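Local coordinates for Lmo2125 protein (Listeria monocytogenes serovar 1/2a, PDB 5TU0), which binds maltose and probably delivers it, as a membrane-anchored lipoprotein, to a sugar uptake system of the cell membrane, at residues D226-G231 / A244-A249; I258-L261 / K265-S268. The protein carries 2 engineered substitutions. All blocks are in the same frame, centred on the assembly; numbering follows the deposited sequence.

Contact 1: residues D226-G231 / A244-A249; sequences DQFVKG and ANYKEA
Phe228, Val229 and Tyr246 bring together the C-terminal end of helix 217-229 and the short helix 243-248 in the lobed fold of a bacterial solute-binding protein. The joint is built on a T-shaped pair in which Phe228 presents its edge to one face of Tyr246. Three measurements support this reading: the ring centroids lie 4.9 Å apart, the planes meet at 66°, and Phe228 CD2 sits over the rim of the tyrosine ring rather than its middle, 3.7 Å from Tyr246 CE1. Phe228 CE2 covers the same face nearer to CG and CD2, so the CD2-CE2 edge of the phenyl ring does the touching. The anti placement of CG relative to the backbone N (chi1 -170°) carries the phenyl ring to the face of Tyr246.

Val229 works on a different part of Tyr246. Its CG2 comes in at the ring edge, 3.9 Å from Tyr246 CD1, so the tyrosine meets one neighbour over a face and another near its plane. Beyond the pair, Ile236 of strand 235-238 touches both aromatic side chains, Tyr119 makes a further edge-to-face contact with Tyr246, and Gln225 NE2 is hydrogen-bonded to the tyrosine hydroxyl, fixing the hydroxyl end of the side chain.

No hydrogen bond joins the two segments; the 195 Å² they bury is apolar packing. Just past this packing the first helix stops in a Schellman motif: Lys232 N bonds to Gln227 O and Gly231 N to Phe228 O, with Gly231 at positive phi (71°). The second methyl of Val229, CG1, meets Ala249 CB at 3.6 Å.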
loop_
_atom_site.group_PDB
_atom_site.type_symbol
_atom_site.label_atom_id
_atom_site.label_comp_id
_atom_site.label_asym_id
_atom_site.label_seq_id
_atom_site.Cartn_x
_atom_site.Cartn_y
_atom_site.Cartn_z
ATOM N N ASP A 226 -6.859 16.778 -9.913
ATOM C CA ASP A 226 -7.183 17.838 -10.843
ATOM C C ASP A 226 -6.086 18.920 -10.795
ATOM O O ASP A 226 -5.636 19.386 -11.848
ATOM C CB ASP A 226 -8.568 18.424 -10.516
ATOM C CG ASP A 226 -9.031 19.455 -11.532
ATOM O OD1 ASP A 226 -9.215 19.087 -12.719
ATOM O OD2 ASP A 226 -9.258 20.620 -11.132
ATOM N N GLN A 227 -5.650 19.307 -9.589
ATOM C CA GLN A 227 -4.597 20.342 -9.447
ATOM C C GLN A 227 -3.246 19.883 -10.012
ATOM O O GLN A 227 -2.564 20.632 -10.727
ATOM C CB GLN A 227 -4.426 20.772 -7.986
ATOM C CG GLN A 227 -5.662 21.431 -7.377
ATOM C CD GLN A 227 -5.991 22.781 -7.996
ATOM O OE1 GLN A 227 -7.114 23.004 -8.466
ATOM N NE2 GLN A 227 -5.026 23.681 -8.002
ATOM N N PHE A 228 -2.847 18.659 -9.697
ATOM C CA PHE A 228 -1.575 18.168 -10.202
ATOM C C PHE A 228 -1.585 17.989 -11.736
ATOM O O PHE A 228 -0.660 18.440 -12.426
ATOM C CB PHE A 228 -1.189 16.865 -9.511
ATOM C CG PHE A 228 0.211 16.434 -9.802
ATOM C CD1 PHE A 228 1.277 17.129 -9.275
ATOM C CD2 PHE A 228 0.469 15.325 -10.608
ATOM C CE1 PHE A 228 2.576 16.747 -9.545
ATOM C CE2 PHE A 228 1.774 14.927 -10.874
ATOM C CZ PHE A 228 2.827 15.636 -10.336
ATOM N N VAL A 229 -2.637 17.355 -12.261
ATOM C CA VAL A 229 -2.765 17.095 -13.715
ATOM C C VAL A 229 -2.909 18.382 -14.536
ATOM O O VAL A 229 -2.598 18.394 -15.735
ATOM C CB VAL A 229 -3.904 16.079 -14.026
ATOM C CG1 VAL A 229 -4.153 15.943 -15.516
ATOM C CG2 VAL A 229 -3.552 14.714 -13.453
ATOM N N LYS A 230 -3.347 19.469 -13.902
ATOM C CA LYS A 230 -3.469 20.745 -14.607
ATOM C C LYS A 230 -2.298 21.690 -14.364
ATOM O O LYS A 230 -2.353 22.854 -14.762
ATOM C CB LYS A 230 -4.808 21.416 -14.276
ATOM C CG LYS A 230 -5.969 20.671 -14.901
ATOM C CD LYS A 230 -7.310 21.276 -14.549
ATOM C CE LYS A 230 -8.413 20.569 -15.317
ATOM N NZ LYS A 230 -9.754 21.052 -14.895
ATOM N N GLY A 231 -1.231 21.190 -13.742
ATOM C CA GLY A 231 -0.043 22.017 -13.504
ATOM C C GLY A 231 -0.189 23.108 -12.444
ATOM O O GLY A 231 0.515 24.111 -12.500
ATOM N N ALA A 244 0.387 6.025 -14.181
ATOM C CA ALA A 244 -0.233 5.797 -15.490
ATOM C C ALA A 244 -1.073 7.003 -15.936
ATOM O O ALA A 244 -0.988 7.412 -17.090
ATOM C CB ALA A 244 -1.091 4.533 -15.463
ATOM N N ASN A 245 -1.867 7.566 -15.021
ATOM C CA ASN A 245 -2.693 8.754 -15.317
ATOM C C ASN A 245 -1.862 9.976 -15.653
ATOM O O ASN A 245 -2.239 10.770 -16.515
ATOM C CB ASN A 245 -3.594 9.125 -14.129
ATOM C CG ASN A 245 -4.625 8.067 -13.818
ATOM O OD1 ASN A 245 -5.043 7.323 -14.692
ATOM N ND2 ASN A 245 -5.056 8.009 -12.566
ATOM N N TYR A 246 -0.747 10.159 -14.955
ATOM C CA TYR A 246 0.097 11.325 -15.223
ATOM C C TYR A 246 0.805 11.152 -16.562
ATOM O O TYR A 246 1.069 12.132 -17.239
ATOM C CB TYR A 246 1.091 11.585 -14.084
ATOM C CG TYR A 246 0.457 11.587 -12.702
ATOM C CD1 TYR A 246 -0.812 12.124 -12.493
ATOM C CD2 TYR A 246 1.151 11.102 -11.600
ATOM C CE1 TYR A 246 -1.389 12.132 -11.241
ATOM C CE2 TYR A 246 0.581 11.110 -10.333
ATOM C CZ TYR A 246 -0.690 11.628 -10.162
ATOM O OH TYR A 246 -1.269 11.641 -8.921
ATOM N N LYS A 247 1.118 9.903 -16.924
ATOM C CA LYS A 247 1.720 9.597 -18.239
ATOM C C LYS A 247 0.705 9.880 -19.351
ATOM O O LYS A 247 1.056 10.469 -20.373
ATOM C CB LYS A 247 2.209 8.146 -18.318
ATOM C CG LYS A 247 3.425 7.877 -17.449
ATOM C CD LYS A 247 3.985 6.464 -17.591
ATOM C CE LYS A 247 3.065 5.426 -16.987
ATOM N NZ LYS A 247 3.681 4.070 -16.979
ATOM N N GLU A 248 -0.548 9.474 -19.135
ATOM C CA GLU A 248 -1.642 9.738 -20.092
ATOM C C GLU A 248 -1.869 11.240 -20.302
ATOM O O GLU A 248 -2.137 11.678 -21.418
ATOM C CB GLU A 248 -2.958 9.111 -19.611
ATOM C CG GLU A 248 -3.040 7.590 -19.702
ATOM C CD GLU A 248 -3.239 7.064 -21.120
ATOM O OE1 GLU A 248 -3.082 7.837 -22.097
ATOM O OE2 GLU A 248 -3.558 5.856 -21.255
ATOM N N ALA A 249 -1.764 12.014 -19.224
ATOM C CA ALA A 249 -1.956 13.467 -19.282
ATOM C C ALA A 249 -0.690 14.234 -19.719
ATOM O O ALA A 249 -0.683 15.465 -19.734
ATOM C CB ALA A 249 -2.454 13.980 -17.940
#

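Contact 2: residues I258-L261 / K265-S268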
loop_
_atom_site.group_PDB
_atom_site.type_symbol
_atom_site.label_atom_id
_atom_site.label_comp_id
_atom_site.label_asym_id
_atom_site.label_seq_id
_atom_site.Cartn_x
_atom_site.Cartn_y
_atom_site.Cartn_z
ATOM N N ILE A 258 9.349 10.276 -0.100
ATOM C CA ILE A 258 8.588 11.313 0.601
ATOM C C ILE A 258 9.601 12.186 1.391
ATOM O O ILE A 258 10.561 11.670 1.982
ATOM C CB ILE A 258 7.513 10.704 1.536
ATOM C CG1 ILE A 258 6.580 9.757 0.737
ATOM C CG2 ILE A 258 6.738 11.815 2.235
ATOM C CD1 ILE A 258 5.619 8.944 1.578
ATOM N N PRO A 259 9.434 13.513 1.359
ATOM C CA PRO A 259 10.409 14.313 2.081
ATOM C C PRO A 259 10.489 14.018 3.586
ATOM O O PRO A 259 9.511 13.603 4.202
ATOM C CB PRO A 259 9.943 15.759 1.819
ATOM C CG PRO A 259 9.166 15.672 0.554
ATOM C CD PRO A 259 8.491 14.347 0.593
ATOM N N THR A 260 11.670 14.251 4.147
ATOM C CA THR A 260 11.950 14.039 5.575
ATOM C C THR A 260 11.131 14.984 6.464
ATOM O O THR A 260 11.018 16.164 6.174
ATOM C CB THR A 260 13.464 14.228 5.819
ATOM O OG1 THR A 260 14.188 13.287 4.999
ATOM C CG2 THR A 260 13.834 14.042 7.309
ATOM N N LEU A 261 10.551 14.452 7.531
ATOM C CA LEU A 261 9.742 15.239 8.461
ATOM C C LEU A 261 10.591 16.211 9.284
ATOM O O LEU A 261 11.817 16.072 9.350
ATOM C CB LEU A 261 8.955 14.306 9.391
ATOM C CG LEU A 261 7.916 13.384 8.727
ATOM C CD1 LEU A 261 7.421 12.290 9.670
ATOM C CD2 LEU A 261 6.743 14.205 8.185
ATOM N N LYS A 265 13.005 12.528 11.008
ATOM C CA LYS A 265 12.649 11.138 10.717
ATOM C C LYS A 265 11.899 11.032 9.407
ATOM O O LYS A 265 11.346 12.017 8.908
ATOM C CB LYS A 265 11.846 10.533 11.869
ATOM C CG LYS A 265 12.633 10.528 13.161
ATOM C CD LYS A 265 11.957 9.730 14.258
ATOM C CE LYS A 265 12.892 9.616 15.454
ATOM N NZ LYS A 265 12.398 8.678 16.503
ATOM N N GLU A 266 11.916 9.832 8.839
ATOM C CA GLU A 266 11.239 9.575 7.591
ATOM C C GLU A 266 9.757 9.345 7.787
ATOM O O GLU A 266 9.314 8.812 8.807
ATOM C CB GLU A 266 11.852 8.365 6.881
ATOM C CG GLU A 266 13.308 8.551 6.507
ATOM C CD GLU A 266 13.513 9.775 5.622
ATOM O OE1 GLU A 266 12.869 9.862 4.569
ATOM O OE2 GLU A 266 14.308 10.651 5.984
ATOM N N TYR A 267 8.984 9.781 6.795
ATOM C CA TYR A 267 7.557 9.503 6.729
ATOM C C TYR A 267 7.503 7.964 6.686
ATOM O O TYR A 267 8.275 7.346 5.944
ATOM C CB TYR A 267 6.995 10.112 5.457
ATOM C CG TYR A 267 5.523 10.391 5.440
ATOM C CD1 TYR A 267 4.598 9.401 5.093
ATOM C CD2 TYR A 267 5.044 11.665 5.706
ATOM C CE1 TYR A 267 3.241 9.683 5.041
ATOM C CE2 TYR A 267 3.696 11.949 5.641
ATOM C CZ TYR A 267 2.802 10.964 5.308
ATOM O OH TYR A 267 1.454 11.267 5.272
ATOM N N SER A 268 6.591 7.376 7.454
ATOM C CA SER A 268 6.520 5.918 7.601
ATOM C C SER A 268 5.174 5.353 7.170
ATOM O O SER A 268 4.382 4.908 8.001
ATOM C CB SER A 268 6.824 5.566 9.049
ATOM O OG SER A 268 8.087 6.084 9.422
HETATM O O HOH W 1 10.313 10.150 4.337
#
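Two direct hydrogen bonds tie the segments together at Thr260 and Leu261. Leu261 N donates to Lys265 O over 2.9 Å, with the donor almost in line with the carbonyl bond (169° at the oxygen). Thr260 OG1 donates to Glu266 OE2 at 2.8 Å, meeting the syn side of the carboxylate 17° out of its plane. A bend at chi2 (-57°) folds the glutamate chain back to this hydroxyl, although its CB points away from 258-261.

One water adds a second polar link: it accepts from Tyr267 N and lies 2.8 Å from Ile258 O and 2.6 Å from Glu266 OE1. Lys257 forms a salt bridge with that same carboxylate oxygen, which would be expected to stabilise its negative charge.

The apolar contacts centre on Tyr267. Ile258 packs CG2 3.7 Å from Tyr267 CB and CD1 3.7 Å from Tyr267 CD1, while Leu261 CD2 approaches Tyr267 CD2 at 3.9 Å, both side chains lying at a slant to that of Tyr267. Phe165 O and Trp160 NE1 hold its hydroxyl, and Leu169 of helix 163-172 touches its side chain. The whole is a loop doubling back on itself, joining strands 253-256 and 272-278 of the mixed sheet in this solute-binding fold.

Contact 1 and contact 2 follow one another along the chain: 226-231 with 244-249 closes before 258-261 with 265-268 begins, and strand 253-256 runs between them. Their centres are 24 Å apart and their nearest atoms about 12 Å, so they do not touch. Strand 235-238 connects them indirectly, Ile236 packing against contact 1 and Leu237 against contact 2. Neither contact includes a residue of the sugar pocket, which includes Asp70, Glu114, Tyr164 and Trp241. The tyrosine side chains stand well back from the sugar: Tyr246 about 10 Å and Tyr267 about 12 Å from a bound glucose unit.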